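Local coordinates for alanine dehydrogenase/pyridine nucleotide transhydrogenase (Mycobacterium smegmatis str. MC2 155, PDB 3P2Y), which probably transfers hydride between NADH and NADP as the alpha-1 subunit of a proton-translocating nicotinamide nucleotide transhydrogenase, at residues I140-T145 with D366-A371; I109-P114 with A133-P138; A39-V44 with L342-V347; Q152-G157 with V192-L197. One frame throughout, in Å; residues are numbered along the deposited sequence.

Interaction 1: residues I140-T145 with D366-A371; sequences ISRAQT and DEIVAA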
loop_
_atom_site.group_PDB
_atom_site.type_symbol
_atom_site.label_atom_id
_atom_site.label_comp_id
_atom_site.label_asym_id
_atom_site.label_seq_id
_atom_site.Cartn_x
_atom_site.Cartn_y
_atom_site.Cartn_z
ATOM N N ILE A 140 -19.189 -15.201 22.720
ATOM C CA ILE A 140 -19.344 -16.564 23.244
ATOM C C ILE A 140 -18.990 -17.566 22.141
ATOM O O ILE A 140 -19.015 -17.229 20.935
ATOM C CB ILE A 140 -20.766 -16.832 23.797
ATOM C CG1 ILE A 140 -21.824 -16.785 22.673
ATOM C CG2 ILE A 140 -21.107 -15.860 24.974
ATOM C CD1 ILE A 140 -23.238 -17.178 23.138
ATOM N N SER A 141 -18.669 -18.793 22.552
ATOM C CA SER A 141 -18.205 -19.857 21.646
ATOM C C SER A 141 -19.135 -20.067 20.447
ATOM O O SER A 141 -18.690 -20.135 19.287
ATOM C CB SER A 141 -18.049 -21.177 22.426
ATOM O OG SER A 141 -17.336 -22.149 21.666
ATOM N N ARG A 142 -20.427 -20.184 20.740
ATOM C CA ARG A 142 -21.454 -20.468 19.725
ATOM C C ARG A 142 -21.534 -19.348 18.665
ATOM O O ARG A 142 -22.096 -19.550 17.578
ATOM C CB ARG A 142 -22.847 -20.628 20.350
ATOM C CG ARG A 142 -23.100 -21.928 21.131
ATOM C CD ARG A 142 -24.565 -22.017 21.577
ATOM N NE ARG A 142 -25.500 -21.857 20.464
ATOM C CZ ARG A 142 -26.423 -20.887 20.361
ATOM N NH1 ARG A 142 -26.566 -19.960 21.302
ATOM N NH2 ARG A 142 -27.223 -20.852 19.308
ATOM N N ALA A 143 -21.020 -18.168 19.010
ATOM C CA ALA A 143 -21.143 -16.985 18.122
ATOM C C ALA A 143 -19.827 -16.681 17.399
ATOM O O ALA A 143 -19.697 -15.650 16.717
ATOM C CB ALA A 143 -21.602 -15.776 18.921
ATOM N N GLN A 144 -18.852 -17.586 17.504
ATOM C CA GLN A 144 -17.541 -17.338 16.858
ATOM C C GLN A 144 -17.631 -17.029 15.367
ATOM O O GLN A 144 -16.929 -16.140 14.864
ATOM C CB GLN A 144 -16.620 -18.540 17.038
ATOM C CG GLN A 144 -16.017 -18.628 18.387
ATOM C CD GLN A 144 -14.895 -19.637 18.403
ATOM O OE1 GLN A 144 -15.115 -20.842 18.195
ATOM N NE2 GLN A 144 -13.677 -19.151 18.602
ATOM N N THR A 145 -18.512 -17.733 14.668
ATOM C CA THR A 145 -18.656 -17.538 13.221
ATOM C C THR A 145 -19.446 -16.272 12.842
ATOM O O THR A 145 -19.531 -15.929 11.653
ATOM C CB THR A 145 -19.368 -18.750 12.555
ATOM O OG1 THR A 145 -20.664 -18.892 13.115
ATOM C CG2 THR A 145 -18.581 -20.044 12.767
ATOM N N ASP A 366 -32.618 -18.052 23.030
ATOM C CA ASP A 366 -31.244 -18.202 22.573
ATOM C C ASP A 366 -30.514 -16.891 22.887
ATOM O O ASP A 366 -30.895 -15.829 22.386
ATOM C CB ASP A 366 -31.238 -18.511 21.080
ATOM C CG ASP A 366 -29.820 -18.692 20.514
ATOM O OD1 ASP A 366 -28.897 -17.966 20.956
ATOM O OD2 ASP A 366 -29.663 -19.551 19.610
ATOM N N GLU A 367 -29.467 -17.009 23.708
ATOM C CA GLU A 367 -28.668 -15.893 24.207
ATOM C C GLU A 367 -28.146 -14.946 23.105
ATOM O O GLU A 367 -28.025 -13.741 23.295
ATOM C CB GLU A 367 -27.496 -16.472 25.006
ATOM C CG GLU A 367 -26.699 -17.575 24.259
ATOM C CD GLU A 367 -27.128 -19.021 24.555
ATOM O OE1 GLU A 367 -26.274 -19.907 24.323
ATOM O OE2 GLU A 367 -28.285 -19.276 24.995
ATOM N N ILE A 368 -27.818 -15.511 21.951
ATOM C CA ILE A 368 -27.258 -14.726 20.841
ATOM C C ILE A 368 -28.344 -13.828 20.259
ATOM O O ILE A 368 -28.111 -12.645 19.978
ATOM C CB ILE A 368 -26.659 -15.643 19.718
ATOM C CG1 ILE A 368 -25.431 -16.399 20.241
ATOM C CG2 ILE A 368 -26.318 -14.811 18.456
ATOM C CD1 ILE A 368 -24.871 -17.457 19.295
ATOM N N VAL A 369 -29.521 -14.422 20.072
ATOM C CA VAL A 369 -30.682 -13.739 19.535
ATOM C C VAL A 369 -31.150 -12.634 20.498
ATOM O O VAL A 369 -31.377 -11.492 20.093
ATOM C CB VAL A 369 -31.819 -14.781 19.241
ATOM C CG1 VAL A 369 -33.123 -14.072 18.786
ATOM C CG2 VAL A 369 -31.334 -15.837 18.206
ATOM N N ALA A 370 -31.282 -12.972 21.783
ATOM C CA ALA A 370 -31.704 -11.998 22.780
ATOM C C ALA A 370 -30.695 -10.843 22.956
ATOM O O ALA A 370 -31.105 -9.677 23.039
ATOM C CB ALA A 370 -31.971 -12.695 24.122
ATOM N N ALA A 371 -29.403 -11.170 22.999
ATOM C CA ALA A 371 -28.357 -10.156 23.229
ATOM C C ALA A 371 -28.191 -9.203 22.046
ATOM O O ALA A 371 -27.914 -8.013 22.239
ATOM C CB ALA A 371 -27.015 -10.807 23.568
#

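Interaction 2: residues I109-P114 with A133-P138; sequences IGFLAP and AMESIP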
loop_
_atom_site.group_PDB
_atom_site.type_symbol
_atom_site.label_atom_id
_atom_site.label_comp_id
_atom_site.label_asym_id
_atom_site.label_seq_id
_atom_site.Cartn_x
_atom_site.Cartn_y
_atom_site.Cartn_z
ATOM N N ILE A 109 -30.857 -6.890 9.813
ATOM C CA ILE A 109 -29.580 -7.331 10.398
ATOM C C ILE A 109 -28.524 -6.433 9.812
ATOM O O ILE A 109 -28.479 -6.274 8.591
ATOM C CB ILE A 109 -29.228 -8.788 10.010
ATOM C CG1 ILE A 109 -30.249 -9.767 10.631
ATOM C CG2 ILE A 109 -27.774 -9.142 10.478
ATOM C CD1 ILE A 109 -30.158 -11.230 10.096
ATOM N N GLY A 110 -27.658 -5.869 10.667
ATOM C CA GLY A 110 -26.531 -5.057 10.158
ATOM C C GLY A 110 -25.748 -4.456 11.315
ATOM O O GLY A 110 -26.051 -4.746 12.471
ATOM N N PHE A 111 -24.776 -3.599 11.021
ATOM C CA PHE A 111 -24.192 -2.783 12.083
ATOM C C PHE A 111 -25.223 -1.709 12.368
ATOM O O PHE A 111 -25.620 -0.987 11.460
ATOM C CB PHE A 111 -22.881 -2.119 11.666
ATOM C CG PHE A 111 -21.719 -3.069 11.555
ATOM C CD1 PHE A 111 -21.274 -3.793 12.657
ATOM C CD2 PHE A 111 -21.036 -3.216 10.345
ATOM C CE1 PHE A 111 -20.165 -4.658 12.560
ATOM C CE2 PHE A 111 -19.954 -4.075 10.231
ATOM C CZ PHE A 111 -19.506 -4.822 11.348
ATOM N N LEU A 112 -25.698 -1.647 13.612
ATOM C CA LEU A 112 -26.749 -0.703 13.979
ATOM C C LEU A 112 -26.336 0.317 15.024
ATOM O O LEU A 112 -27.204 0.991 15.581
ATOM C CB LEU A 112 -28.038 -1.436 14.439
ATOM C CG LEU A 112 -28.625 -2.407 13.414
ATOM C CD1 LEU A 112 -29.826 -3.213 13.983
ATOM C CD2 LEU A 112 -29.047 -1.681 12.144
ATOM N N ALA A 113 -25.041 0.416 15.321
ATOM C CA ALA A 113 -24.495 1.447 16.212
ATOM C C ALA A 113 -25.259 1.594 17.547
ATOM O O ALA A 113 -25.681 2.703 17.898
ATOM C CB ALA A 113 -24.429 2.805 15.468
ATOM N N PRO A 114 -25.455 0.479 18.281
ATOM C CA PRO A 114 -26.312 0.541 19.478
ATOM C C PRO A 114 -25.810 1.556 20.523
ATOM O O PRO A 114 -26.614 2.181 21.205
ATOM C CB PRO A 114 -26.289 -0.908 20.016
ATOM C CG PRO A 114 -25.062 -1.523 19.429
ATOM C CD PRO A 114 -24.937 -0.882 18.059
ATOM N N ALA A 133 -28.301 -6.039 15.923
ATOM C CA ALA A 133 -27.036 -5.285 15.731
ATOM C C ALA A 133 -25.850 -6.253 15.746
ATOM O O ALA A 133 -25.619 -6.982 16.740
ATOM C CB ALA A 133 -26.859 -4.248 16.852
ATOM N N MET A 134 -25.074 -6.255 14.671
ATOM C CA MET A 134 -23.933 -7.159 14.613
ATOM C C MET A 134 -22.895 -6.805 15.693
ATOM O O MET A 134 -22.186 -7.685 16.173
ATOM C CB MET A 134 -23.321 -7.165 13.207
ATOM C CG MET A 134 -24.259 -7.766 12.112
ATOM S SD MET A 134 -24.759 -9.491 12.453
ATOM C CE MET A 134 -23.168 -10.341 12.216
ATOM N N GLU A 135 -22.839 -5.539 16.105
ATOM C CA GLU A 135 -21.920 -5.142 17.183
ATOM C C GLU A 135 -22.283 -5.801 18.512
ATOM O O GLU A 135 -21.434 -5.875 19.419
ATOM C CB GLU A 135 -21.932 -3.610 17.398
ATOM C CG GLU A 135 -21.604 -2.755 16.174
ATOM C CD GLU A 135 -22.861 -2.248 15.448
ATOM O OE1 GLU A 135 -23.876 -2.981 15.388
ATOM O OE2 GLU A 135 -22.812 -1.134 14.887
ATOM N N SER A 136 -23.536 -6.241 18.647
ATOM C CA SER A 136 -24.074 -6.771 19.907
ATOM C C SER A 136 -24.095 -8.298 19.961
ATOM O O SER A 136 -24.606 -8.871 20.941
ATOM C CB SER A 136 -25.472 -6.201 20.198
ATOM O OG SER A 136 -25.385 -4.778 20.396
ATOM N N ILE A 137 -23.522 -8.953 18.943
ATOM C CA ILE A 137 -23.319 -10.403 18.971
ATOM C C ILE A 137 -22.416 -10.693 20.179
ATOM O O ILE A 137 -21.344 -10.115 20.308
ATOM C CB ILE A 137 -22.639 -10.922 17.659
ATOM C CG1 ILE A 137 -23.546 -10.688 16.433
ATOM C CG2 ILE A 137 -22.271 -12.431 17.773
ATOM C CD1 ILE A 137 -24.764 -11.571 16.397
ATOM N N PRO A 138 -22.876 -11.555 21.093
ATOM C CA PRO A 138 -22.065 -11.745 22.302
ATOM C C PRO A 138 -20.793 -12.520 22.005
ATOM O O PRO A 138 -20.757 -13.326 21.051
ATOM C CB PRO A 138 -23.007 -12.512 23.253
ATOM C CG PRO A 138 -24.052 -13.110 22.400
ATOM C CD PRO A 138 -24.174 -12.244 21.162
#

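Interaction 3: residues A39-V44 with L342-V347; sequences ALVPKV and LYAKNV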
loop_
_atom_site.group_PDB
_atom_site.type_symbol
_atom_site.label_atom_id
_atom_site.label_comp_id
_atom_site.label_asym_id
_atom_site.label_seq_id
_atom_site.Cartn_x
_atom_site.Cartn_y
_atom_site.Cartn_z
ATOM N N ALA A 39 -23.591 -6.350 1.820
ATOM C CA ALA A 39 -23.803 -7.292 2.943
ATOM C C ALA A 39 -23.721 -8.758 2.536
ATOM O O ALA A 39 -23.303 -9.568 3.339
ATOM C CB ALA A 39 -25.132 -7.022 3.672
ATOM N N LEU A 40 -24.132 -9.090 1.308
ATOM C CA LEU A 40 -23.914 -10.442 0.794
ATOM C C LEU A 40 -23.159 -10.363 -0.522
ATOM O O LEU A 40 -23.432 -9.481 -1.341
ATOM C CB LEU A 40 -25.249 -11.174 0.556
ATOM C CG LEU A 40 -26.183 -11.385 1.752
ATOM C CD1 LEU A 40 -27.408 -12.174 1.267
ATOM C CD2 LEU A 40 -25.451 -12.139 2.917
ATOM N N VAL A 41 -22.207 -11.290 -0.713
ATOM C CA VAL A 41 -21.488 -11.421 -1.972
ATOM C C VAL A 41 -22.118 -12.555 -2.768
ATOM O O VAL A 41 -22.776 -13.429 -2.185
ATOM C CB VAL A 41 -19.958 -11.739 -1.747
ATOM C CG1 VAL A 41 -19.274 -10.549 -1.034
ATOM C CG2 VAL A 41 -19.765 -13.038 -0.963
ATOM N N PRO A 42 -21.896 -12.579 -4.088
ATOM C CA PRO A 42 -22.540 -13.602 -4.920
ATOM C C PRO A 42 -22.336 -15.050 -4.450
ATOM O O PRO A 42 -23.285 -15.833 -4.483
ATOM C CB PRO A 42 -21.917 -13.355 -6.307
ATOM C CG PRO A 42 -21.728 -11.822 -6.309
ATOM C CD PRO A 42 -21.112 -11.634 -4.911
ATOM N N LYS A 43 -21.137 -15.409 -3.979
ATOM C CA LYS A 43 -20.897 -16.797 -3.511
ATOM C C LYS A 43 -21.803 -17.200 -2.355
ATOM O O LYS A 43 -22.194 -18.371 -2.255
ATOM C CB LYS A 43 -19.431 -17.024 -3.061
ATOM C CG LYS A 43 -18.408 -17.022 -4.177
ATOM C CD LYS A 43 -16.998 -17.075 -3.538
ATOM C CE LYS A 43 -15.909 -16.852 -4.586
ATOM N NZ LYS A 43 -14.594 -17.258 -4.030
ATOM N N VAL A 44 -22.142 -16.238 -1.494
ATOM C CA VAL A 44 -22.992 -16.504 -0.338
ATOM C C VAL A 44 -24.444 -16.515 -0.770
ATOM O O VAL A 44 -25.229 -17.368 -0.355
ATOM C CB VAL A 44 -22.710 -15.470 0.820
ATOM C CG1 VAL A 44 -23.710 -15.619 1.981
ATOM C CG2 VAL A 44 -21.258 -15.663 1.347
ATOM N N LEU A 342 -16.460 -12.088 4.193
ATOM C CA LEU A 342 -16.389 -12.495 5.594
ATOM C C LEU A 342 -17.623 -12.006 6.368
ATOM O O LEU A 342 -18.213 -12.774 7.135
ATOM C CB LEU A 342 -15.112 -11.966 6.233
ATOM C CG LEU A 342 -13.849 -12.593 5.615
ATOM C CD1 LEU A 342 -12.638 -11.894 6.209
ATOM C CD2 LEU A 342 -13.773 -14.097 5.843
ATOM N N TYR A 343 -17.978 -10.732 6.143
ATOM C CA TYR A 343 -19.169 -10.111 6.735
ATOM C C TYR A 343 -20.431 -10.882 6.353
ATOM O O TYR A 343 -21.320 -11.129 7.191
ATOM C CB TYR A 343 -19.308 -8.640 6.299
ATOM C CG TYR A 343 -20.481 -7.947 6.951
ATOM C CD1 TYR A 343 -21.664 -7.728 6.239
ATOM C CD2 TYR A 343 -20.400 -7.494 8.283
ATOM C CE1 TYR A 343 -22.773 -7.085 6.860
ATOM C CE2 TYR A 343 -21.492 -6.881 8.907
ATOM C CZ TYR A 343 -22.667 -6.672 8.175
ATOM O OH TYR A 343 -23.717 -6.020 8.742
ATOM N N ALA A 344 -20.533 -11.244 5.077
ATOM C CA ALA A 344 -21.690 -12.018 4.601
ATOM C C ALA A 344 -21.827 -13.349 5.323
ATOM O O ALA A 344 -22.934 -13.766 5.668
ATOM C CB ALA A 344 -21.543 -12.255 3.048
ATOM N N LYS A 345 -20.700 -14.021 5.557
ATOM C CA LYS A 345 -20.715 -15.273 6.336
ATOM C C LYS A 345 -21.121 -15.015 7.801
ATOM O O LYS A 345 -21.878 -15.819 8.389
ATOM C CB LYS A 345 -19.360 -15.984 6.197
ATOM C CG LYS A 345 -19.175 -16.554 4.793
ATOM C CD LYS A 345 -17.799 -17.234 4.586
ATOM C CE LYS A 345 -17.738 -17.843 3.178
ATOM N NZ LYS A 345 -16.521 -18.726 3.009
ATOM N N ASN A 346 -20.680 -13.886 8.379
ATOM C CA ASN A 346 -21.110 -13.527 9.751
ATOM C C ASN A 346 -22.631 -13.341 9.820
ATOM O O ASN A 346 -23.326 -13.889 10.697
ATOM C CB ASN A 346 -20.460 -12.213 10.236
ATOM C CG ASN A 346 -18.916 -12.273 10.325
ATOM O OD1 ASN A 346 -18.258 -11.309 9.972
ATOM N ND2 ASN A 346 -18.365 -13.366 10.810
ATOM N N VAL A 347 -23.139 -12.516 8.903
ATOM C CA VAL A 347 -24.583 -12.211 8.856
ATOM C C VAL A 347 -25.413 -13.486 8.601
ATOM O O VAL A 347 -26.474 -13.732 9.262
ATOM C CB VAL A 347 -24.854 -11.108 7.788
ATOM C CG1 VAL A 347 -26.352 -11.075 7.430
ATOM C CG2 VAL A 347 -24.387 -9.735 8.374
#

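Interaction 4: residues Q152-G157 with V192-L197; sequences QANVAG and VGVAGL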
loop_
_atom_site.group_PDB
_atom_site.type_symbol
_atom_site.label_atom_id
_atom_site.label_comp_id
_atom_site.label_asym_id
_atom_site.label_seq_id
_atom_site.Cartn_x
_atom_site.Cartn_y
_atom_site.Cartn_z
ATOM N N GLN A 152 -14.093 -7.650 10.241
ATOM C CA GLN A 152 -13.763 -6.325 9.694
ATOM C C GLN A 152 -12.462 -5.782 10.274
ATOM O O GLN A 152 -11.665 -5.126 9.559
ATOM C CB GLN A 152 -14.922 -5.337 9.865
ATOM C CG GLN A 152 -16.228 -5.874 9.216
ATOM C CD GLN A 152 -16.032 -6.329 7.753
ATOM O OE1 GLN A 152 -15.953 -5.500 6.864
ATOM N NE2 GLN A 152 -15.980 -7.644 7.513
ATOM N N ALA A 153 -12.231 -6.062 11.555
ATOM C CA ALA A 153 -10.988 -5.602 12.201
ATOM C C ALA A 153 -9.780 -6.330 11.612
ATOM O O ALA A 153 -8.698 -5.728 11.486
ATOM C CB ALA A 153 -11.082 -5.821 13.744
ATOM N N ASN A 154 -9.936 -7.612 11.249
ATOM C CA ASN A 154 -8.848 -8.346 10.555
ATOM C C ASN A 154 -8.470 -7.660 9.265
ATOM O O ASN A 154 -7.286 -7.468 8.974
ATOM C CB ASN A 154 -9.239 -9.794 10.226
ATOM C CG ASN A 154 -8.663 -10.785 11.178
ATOM O OD1 ASN A 154 -7.448 -10.786 11.452
ATOM N ND2 ASN A 154 -9.528 -11.698 11.676
ATOM N N VAL A 155 -9.477 -7.283 8.479
ATOM C CA VAL A 155 -9.177 -6.562 7.234
ATOM C C VAL A 155 -8.461 -5.232 7.559
ATOM O O VAL A 155 -7.496 -4.862 6.873
ATOM C CB VAL A 155 -10.443 -6.287 6.397
ATOM C CG1 VAL A 155 -10.080 -5.425 5.138
ATOM C CG2 VAL A 155 -11.111 -7.640 5.972
ATOM N N ALA A 156 -8.963 -4.520 8.565
ATOM C CA ALA A 156 -8.435 -3.201 8.884
ATOM C C ALA A 156 -6.974 -3.285 9.324
ATOM O O ALA A 156 -6.164 -2.467 8.873
ATOM C CB ALA A 156 -9.293 -2.497 9.938
ATOM N N GLY A 157 -6.631 -4.284 10.168
ATOM C CA GLY A 157 -5.243 -4.405 10.636
ATOM C C GLY A 157 -4.286 -4.662 9.477
ATOM O O GLY A 157 -3.182 -4.096 9.422
ATOM N N VAL A 192 -3.675 -4.410 21.001
ATOM C CA VAL A 192 -3.564 -5.669 20.260
ATOM C C VAL A 192 -4.830 -6.513 20.480
ATOM O O VAL A 192 -4.818 -7.573 21.137
ATOM C CB VAL A 192 -2.262 -6.465 20.574
ATOM C CG1 VAL A 192 -2.140 -7.694 19.625
ATOM C CG2 VAL A 192 -1.019 -5.563 20.453
ATOM N N GLY A 193 -5.926 -6.009 19.934
ATOM C CA GLY A 193 -7.115 -6.832 19.690
ATOM C C GLY A 193 -6.934 -7.446 18.307
ATOM O O GLY A 193 -5.808 -7.629 17.839
ATOM N N VAL A 194 -8.046 -7.752 17.645
ATOM C CA VAL A 194 -7.997 -8.446 16.360
ATOM C C VAL A 194 -7.228 -7.615 15.303
ATOM O O VAL A 194 -6.369 -8.170 14.596
ATOM C CB VAL A 194 -9.411 -8.787 15.870
ATOM C CG1 VAL A 194 -9.354 -9.331 14.404
ATOM C CG2 VAL A 194 -10.054 -9.860 16.816
ATOM N N ALA A 195 -7.544 -6.321 15.180
ATOM C CA ALA A 195 -6.867 -5.507 14.149
ATOM C C ALA A 195 -5.359 -5.464 14.460
ATOM O O ALA A 195 -4.511 -5.607 13.547
ATOM C CB ALA A 195 -7.437 -4.093 14.105
ATOM N N GLY A 196 -5.033 -5.222 15.724
ATOM C CA GLY A 196 -3.618 -5.045 16.115
ATOM C C GLY A 196 -2.827 -6.328 15.883
ATOM O O GLY A 196 -1.661 -6.300 15.488
ATOM N N LEU A 197 -3.449 -7.474 16.143
ATOM C CA LEU A 197 -2.752 -8.733 15.941
ATOM C C LEU A 197 -2.488 -8.981 14.457
ATOM O O LEU A 197 -1.418 -9.464 14.078
ATOM C CB LEU A 197 -3.564 -9.891 16.516
ATOM C CG LEU A 197 -2.787 -11.189 16.750
ATOM C CD1 LEU A 197 -1.631 -10.965 17.781
ATOM C CD2 LEU A 197 -3.749 -12.287 17.242
HETATM O O HOH W 1 -6.219 -10.926 14.085
#

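Interaction 1: residues I140-T145 with D366-A371
Arg142 reaches across to Asp366 and forms a forked salt bridge. Its guanidinium meets the Asp366 carboxylate end-on, one nitrogen to each oxygen. Arg142 NH2 lies 2.8 Å from Asp366 OD2, which it meets on the syn side. Arg142 NH1 points almost straight at Asp366 OD1, with an N-H...O angle of 172°, but comes from above the carboxylate plane. The two planes are 53° apart, so the fork is twisted and not coplanar. A bend at chi3 (54°) turns the arginine tip toward the acid. Glu367 is modelled in two conformers. In one of them Arg142 NH1 also gives a weak bond to Glu367 OE1 at 3.0 Å, which would extend the fork to a three-residue network.

Capping is the second kind of bond. Asp366 is the N-cap of helix 367-372, and its OD1 accepts from Ile368 N at 2.9 Å. One oxygen thus serves both the helix end and the arginine, which probably favours a charged carboxylate.

Apolar contacts flank the charged groups. Ile368 CD1 sits over one face of the Arg142 guanidinium, offset toward its rim. The same methyl is 3.7 Å from Ala143 CB. Ile140 CD1 touches Ile368 CG1 at 3.7 Å.

The contact joins the loop between strand 130-133 and helix 148-167 to the start of the last helix. Leu353 of helix 336-354 touches Arg142, Asp366 and Ile368. Ile137 and Met146 add further apolar cover around Ala143 and Ile368.

Interaction 2: residues I109-P114 with A133-P138
Glu135 folds back toward Leu112 and Ala113 through a bend at chi2 (97°), with its CG beside the backbone N. The bend at chi2 of Met134 (-59°) puts its SD against Ile109.

The Glu135 carboxylate holds two successive backbone N-H groups. Leu112 N donates to the syn lone pair of Glu135 OE1, 2.9 Å away. Ala113 N bonds to Glu135 OE2 at 2.7 Å, but from above the carboxylate plane. Each oxygen therefore has its own amide, and the pair fixes the rotation of the group. The carboxylate also lies at the edge of the Phe111 ring, the two planes 71° apart. Pro114 CD packs on the carboxylate, 3.6 Å from Glu135 OE1.

Backbone pairing adjoins this grip. Met134 N donates to Gly110 O at 2.8 Å, from above the carbonyl plane. Ala133 CA makes a CA-H...O contact with the same oxygen.

Side chains fill in around these bonds. Met134 SD rests 3.6 Å from Ile109 CG2. Leu112 CB meets Ala133 CB at 3.9 Å, and Pro114 CG touches Ser136 OG. Phe111 also meets the ring of Tyr343 from helix 336-354, and Ile374 touches Leu112 and Ala133.

Gly110 and Ala133 form a parallel bridge between strands 107-110 and 130-133, with helix 118-126 between them in sequence. This is a beta-alpha-beta unit at one side of the parallel sheet in the N-terminal domain. Glu135 ties together the loops that leave the carboxyl ends of the two strands.

Interaction 3: residues A39-V44 with L342-V347
The Tyr343 ring presents its edge to Ala39. Ala39 CA and O lie near the ring plane, with Ala39 O 3.8 Å from Tyr343 CD1. Ala39 CB touches Tyr343 CE1 at 4.0 Å. One face of the ring is covered by Val347 CG2, one helical turn on and offset toward the rim. Tyr343 CG is anti to the backbone N (chi1 -177°), which swings the ring beside Ala39. The hydroxyl end is held outside the contact, by a hydrogen bond between Tyr343 OH and Lys90 O.

Ala344 is the centre of the packing. Its methyl faces the 39-44 segment and touches several residues there. Both CA and CB of Ala344 lie 3.2 Å from Ala39 O. Ala344 CB is also 3.7 Å from Leu40 CA and 3.9 Å from Leu40 CD2. Val44 reaches it from the first turn of helix 42-50, with Val44 CG2 3.8 Å from Ala344 CB. The same Val44 branch lies against Lys345 CG at 4.1 Å. Val41, the N-cap residue of that helix, only grazes the alanine methyl.

Helix 336-354 thus packs against the turn that leads into helix 42-50. Val89 of strand 87-89 touches Ala39, Leu40 and Val347. Ala179 of the second subunit also packs on Lys345 and Asn346.

The chemistry is almost wholly apolar, and small residues let the backbones come close. Ala39 O is buried without a hydrogen-bond partner. Its CA-H...O contact with Ala344 CA is at most a partial compensation.

Interaction 4: residues Q152-G157 with V192-L197
Val194 and Ala195, in the first turn of helix 194-206, make the contact with helix 148-167. Gly193 precedes them as the N-cap. With Gly191 and Gly196 it fits a GxGxxG pattern, consistent with a Rossmann-type nucleotide-binding turn.

Val194 then turns its side chain toward the other helix. Its CG1 is anti to the backbone N (chi1 171°) and meets the Asn154 amide, 3.6 Å from Asn154 CG. The two side chains cross at about a right angle. Val194 CG1 also touches Ala153 CB at 4.0 Å. The carbonyl of Val194 is reached through water. One water donates to Val194 O at 2.8 Å and to Asn154 OD1 at 2.9 Å, bridging the segments. Asn154 OD1 has a second partner in Gln198 NE2 of helix 194-206, one turn after Val194. Thr177 of the second subunit packs on Asn154.

Ala195 brings the backbones together. Its CA lies 3.2 Å from Ala153 O, and its CB is 4.0 Å from Ala153 CB. With no side chain at Gly157, its CA can approach Ala195 O to 3.2 Å. Gly196, next in the chain, is the last glycine of the pattern.

Direct contacts between the segments are van der Waals and CA-H...O in kind. Alanine and glycine allow close helix packing, while polar links run from Asn154 to Gln198 directly and to Val194 O through a water.

Interactions 1, 2 and 3 form a connected cluster. Ala143 CB of interaction 1 lies 3.6 Å from Ile137 CG2 of interaction 2. Thr145 O of interaction 1 probably accepts a hydrogen bond from Asn346 ND2 of interaction 3, at 2.9 Å. Tyr343 links interactions 2 and 3, its CE2 3.5 Å from Phe111 CE2. Gln152 joins interaction 4 to both, touching Phe111 and Tyr343. Interactions 1 and 4 do not touch; their nearest atoms are about 9 Å apart. A bound calcium ion, with Asp352 and Leu355 at its site, lies about 9 Å from the Asp366 side chain and about 11 Å from that of Leu40. Interaction 4 lies away from the known metal sites.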